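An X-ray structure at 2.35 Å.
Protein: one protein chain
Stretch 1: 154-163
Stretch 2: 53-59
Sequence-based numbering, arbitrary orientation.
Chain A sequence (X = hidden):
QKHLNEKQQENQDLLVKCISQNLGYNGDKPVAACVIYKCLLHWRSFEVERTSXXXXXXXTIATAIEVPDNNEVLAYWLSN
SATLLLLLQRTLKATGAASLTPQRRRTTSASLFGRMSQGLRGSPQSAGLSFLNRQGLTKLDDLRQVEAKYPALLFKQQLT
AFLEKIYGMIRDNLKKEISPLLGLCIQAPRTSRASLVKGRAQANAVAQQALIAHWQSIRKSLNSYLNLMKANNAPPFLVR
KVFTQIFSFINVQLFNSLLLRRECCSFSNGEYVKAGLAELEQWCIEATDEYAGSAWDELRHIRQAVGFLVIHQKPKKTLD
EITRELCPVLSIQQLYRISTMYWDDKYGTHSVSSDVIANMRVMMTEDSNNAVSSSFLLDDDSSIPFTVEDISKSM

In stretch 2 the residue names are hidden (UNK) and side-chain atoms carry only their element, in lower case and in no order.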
# COMPACT_ATOMS: atom_id res chain seq x y z
N LEU A 154 20.17 18.01 -1.18
CA LEU A 154 18.83 18.42 -1.67
C LEU A 154 18.27 17.32 -2.58
O LEU A 154 17.04 17.08 -2.52
CB LEU A 154 18.94 19.74 -2.44
CG LEU A 154 17.62 20.30 -2.98
CD1 LEU A 154 16.69 20.69 -1.85
CD2 LEU A 154 17.85 21.48 -3.91
N PHE A 155 19.13 16.69 -3.38
CA PHE A 155 18.76 15.64 -4.36
C PHE A 155 18.24 14.40 -3.63
O PHE A 155 17.20 13.86 -4.05
CB PHE A 155 19.95 15.27 -5.26
CG PHE A 155 19.68 14.12 -6.19
CD1 PHE A 155 18.74 14.23 -7.20
CD2 PHE A 155 20.36 12.92 -6.05
CE1 PHE A 155 18.49 13.17 -8.06
CE2 PHE A 155 20.11 11.86 -6.91
CZ PHE A 155 19.17 11.99 -7.91
N LYS A 156 18.94 13.96 -2.58
CA LYS A 156 18.53 12.81 -1.73
C LYS A 156 17.13 13.09 -1.17
O LYS A 156 16.28 12.19 -1.20
CB LYS A 156 19.54 12.55 -0.62
CG LYS A 156 19.11 11.51 0.41
CD LYS A 156 20.27 10.88 1.16
CE LYS A 156 19.87 10.34 2.52
NZ LYS A 156 19.74 11.42 3.53
N GLN A 157 16.91 14.31 -0.68
CA GLN A 157 15.63 14.79 -0.11
C GLN A 157 14.56 14.82 -1.21
O GLN A 157 13.44 14.33 -0.96
CB GLN A 157 15.84 16.16 0.53
CG GLN A 157 14.56 16.89 0.91
CD GLN A 157 14.87 18.20 1.59
OE1 GLN A 157 15.69 18.26 2.51
NE2 GLN A 157 14.22 19.26 1.15
N GLN A 158 14.88 15.37 -2.39
CA GLN A 158 13.95 15.46 -3.55
C GLN A 158 13.64 14.05 -4.07
O GLN A 158 12.45 13.79 -4.38
CB GLN A 158 14.54 16.34 -4.65
CG GLN A 158 14.40 17.83 -4.38
CD GLN A 158 14.93 18.69 -5.49
OE1 GLN A 158 15.36 18.21 -6.54
NE2 GLN A 158 14.91 20.00 -5.28
N LEU A 159 14.64 13.16 -4.15
CA LEU A 159 14.46 11.77 -4.65
C LEU A 159 13.62 10.97 -3.66
O LEU A 159 12.77 10.17 -4.12
CB LEU A 159 15.83 11.12 -4.88
CG LEU A 159 15.80 9.73 -5.53
CD1 LEU A 159 15.11 9.78 -6.89
CD2 LEU A 159 17.20 9.17 -5.68
N THR A 160 13.85 11.15 -2.35
CA THR A 160 13.03 10.57 -1.25
C THR A 160 11.56 10.95 -1.48
O THR A 160 10.71 10.04 -1.48
CB THR A 160 13.55 11.02 0.12
OG1 THR A 160 14.83 10.43 0.32
CG2 THR A 160 12.64 10.62 1.27
N ALA A 161 11.29 12.24 -1.69
CA ALA A 161 9.93 12.79 -1.90
C ALA A 161 9.28 12.13 -3.12
O ALA A 161 8.06 11.88 -3.07
CB ALA A 161 9.99 14.29 -2.04
N PHE A 162 10.05 11.83 -4.17
CA PHE A 162 9.54 11.23 -5.42
C PHE A 162 9.26 9.73 -5.22
O PHE A 162 8.28 9.24 -5.81
CB PHE A 162 10.47 11.53 -6.60
CG PHE A 162 9.99 12.68 -7.44
CD1 PHE A 162 10.31 13.99 -7.10
CD2 PHE A 162 9.16 12.47 -8.52
CE1 PHE A 162 9.84 15.05 -7.86
CE2 PHE A 162 8.69 13.53 -9.28
CZ PHE A 162 9.03 14.82 -8.94
N LEU A 163 10.07 9.03 -4.42
CA LEU A 163 9.81 7.62 -4.04
C LEU A 163 8.46 7.53 -3.32
O LEU A 163 7.67 6.63 -3.65
CB LEU A 163 10.94 7.10 -3.14
CG LEU A 163 10.74 5.69 -2.59
CD1 LEU A 163 10.56 4.68 -3.71
CD2 LEU A 163 11.90 5.27 -1.69
N UNK A 53 22.78 18.60 -12.83
CA UNK A 53 22.66 17.13 -13.07
C UNK A 53 21.50 16.57 -12.24
O UNK A 53 20.68 15.82 -12.81
c UNK A 53 23.92 14.94 -13.26
c UNK A 53 23.98 16.38 -12.79
c UNK A 53 24.39 16.44 -11.32
N UNK A 54 21.43 16.92 -10.96
CA UNK A 54 20.43 16.39 -9.99
C UNK A 54 19.02 16.84 -10.41
O UNK A 54 18.12 15.98 -10.46
c UNK A 54 23.55 14.55 -7.43
c UNK A 54 22.09 16.36 -8.06
c UNK A 54 20.77 16.85 -8.57
c UNK A 54 22.33 15.00 -7.90
c UNK A 54 24.55 15.44 -7.12
c UNK A 54 24.33 16.79 -7.27
c UNK A 54 23.11 17.24 -7.74
N UNK A 55 18.84 18.13 -10.70
CA UNK A 55 17.56 18.72 -11.18
C UNK A 55 17.06 17.94 -12.40
O UNK A 55 15.85 17.65 -12.45
o UNK A 55 17.29 20.68 -9.23
o UNK A 55 17.97 22.33 -10.52
c UNK A 55 17.71 20.20 -11.53
c UNK A 55 17.66 21.14 -10.33
N UNK A 56 17.96 17.61 -13.33
CA UNK A 56 17.63 17.01 -14.64
C UNK A 56 17.22 15.55 -14.46
O UNK A 56 16.31 15.10 -15.18
c UNK A 56 19.59 18.82 -17.36
n UNK A 56 20.14 18.50 -20.12
c UNK A 56 18.97 18.11 -19.65
c UNK A 56 19.09 18.63 -15.95
n UNK A 56 18.08 17.58 -20.46
c UNK A 56 18.81 17.18 -15.60
n UNK A 56 18.68 18.26 -18.36
N UNK A 57 17.87 14.83 -13.54
CA UNK A 57 17.45 13.46 -13.10
C UNK A 57 16.01 13.55 -12.58
O UNK A 57 15.16 12.77 -13.07
c UNK A 57 17.79 11.68 -11.35
c UNK A 57 19.78 12.53 -12.65
c UNK A 57 20.85 12.23 -11.62
c UNK A 57 18.41 12.88 -12.04
N UNK A 58 15.75 14.46 -11.64
CA UNK A 58 14.42 14.63 -10.98
C UNK A 58 13.37 14.97 -12.04
O UNK A 58 12.30 14.34 -12.02
c UNK A 58 15.38 15.26 -8.70
c UNK A 58 14.84 14.10 -7.90
c UNK A 58 14.49 15.71 -9.87
c UNK A 58 13.10 16.10 -9.39
N UNK A 59 13.68 15.91 -12.94
CA UNK A 59 12.77 16.36 -14.03
C UNK A 59 12.42 15.17 -14.93
O UNK A 59 11.24 15.06 -15.32
o UNK A 59 15.01 19.58 -15.74
n UNK A 59 14.51 20.97 -14.05
c UNK A 59 13.41 18.83 -14.12
c UNK A 59 14.38 19.82 -14.71
c UNK A 59 13.42 17.49 -14.84

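Position 53 opens the hidden helix with three side-chain carbons, one bonded to CA and carrying the other two. The side chain is out of reach of stretch 1 and touches nothing there. Branching at the first carbon with nothing beyond the fork identifies Val53. It is buried, and a compact apolar side chain suits such an interior site. Its carbonyl O accepts a bond from the backbone N of residue 57, at 3.1 Å, so the helical pattern is already in place.

Position 54 has one carbon followed by a ring of six, with no oxygen on the ring. The CA-to-CB bond points toward the other helix, and a ring carbon lies over one face of the Phe155 ring. A bare six-carbon ring makes it Phe54 rather than tyrosine. The carbon over the face is CD1, 3.3 Å from Phe155 CG. The ring centroids are 4.9 Å apart and the planes meet at 36°, an oblique arrangement that is neither a stack nor edge-to-face. A flat, apolar side chain fits here because it can lie close against another ring while remaining buried.

At position 55 there are two carbons, the second bearing two oxygens. The CA-to-CB bond points away from stretch 1, but the end of the side chain comes nearer, and one of its oxygens lies near Gln158 OE1. This short carboxylate is Asp55. Its OD1 is 4.1 Å from Gln158 OE1, which is proximity without a hydrogen bond. The partly exposed site leaves the charged group at the margin of the apolar contact.

Position 56 carries three carbons, a nitrogen, and then a carbon with two more nitrogens. The side chain is out of reach of stretch 1 and touches nothing there. The terminal group is the guanidinium of Arg56, whose NH1 and NH2 find hydrogen-bond partners elsewhere in the structure. A long, charged side chain is well suited to this partly exposed site.

Position 57 has four carbons, forked at the first, with one arm two carbons long. The one-carbon arm lies at the edge of the Phe155 ring, near its plane. This is Ile57, with CG2 3.7 Å from Phe155 CE1. The branched, apolar side chain packs against the ring from a buried site.

Position 58 has the same four-carbon, forked pattern, and its side chain sits as a knob among Phe155, Gln158, Leu159 and Phe162. It is therefore Ile58. CD1 lies 3.8 Å from Phe155 CE1, CG2 lies 3.8 Å from Phe162 CE1, and CG1 comes within 3.7 Å of Gln158 OE1. Its two arms let one residue reach both aromatic rings.

Position 59 shows three carbons, the third with one oxygen and one nitrogen. Its CA-to-CB bond points away, and it makes no contact with stretch 1. This is the amide of Gln59, and a polar amide suits its exposed site.

The helices run nearly parallel, at 6°, with axes 10.2 Å apart at closest approach. No hydrogen bond crosses between them, so the contact rests on apolar packing: Phe155 lies against Phe54, Ile57 and Ile58, while Ile58 fills its four-residue hole. Together the stretches bury 402 Å².

Stretch 2 53-59: VFDRIIQ
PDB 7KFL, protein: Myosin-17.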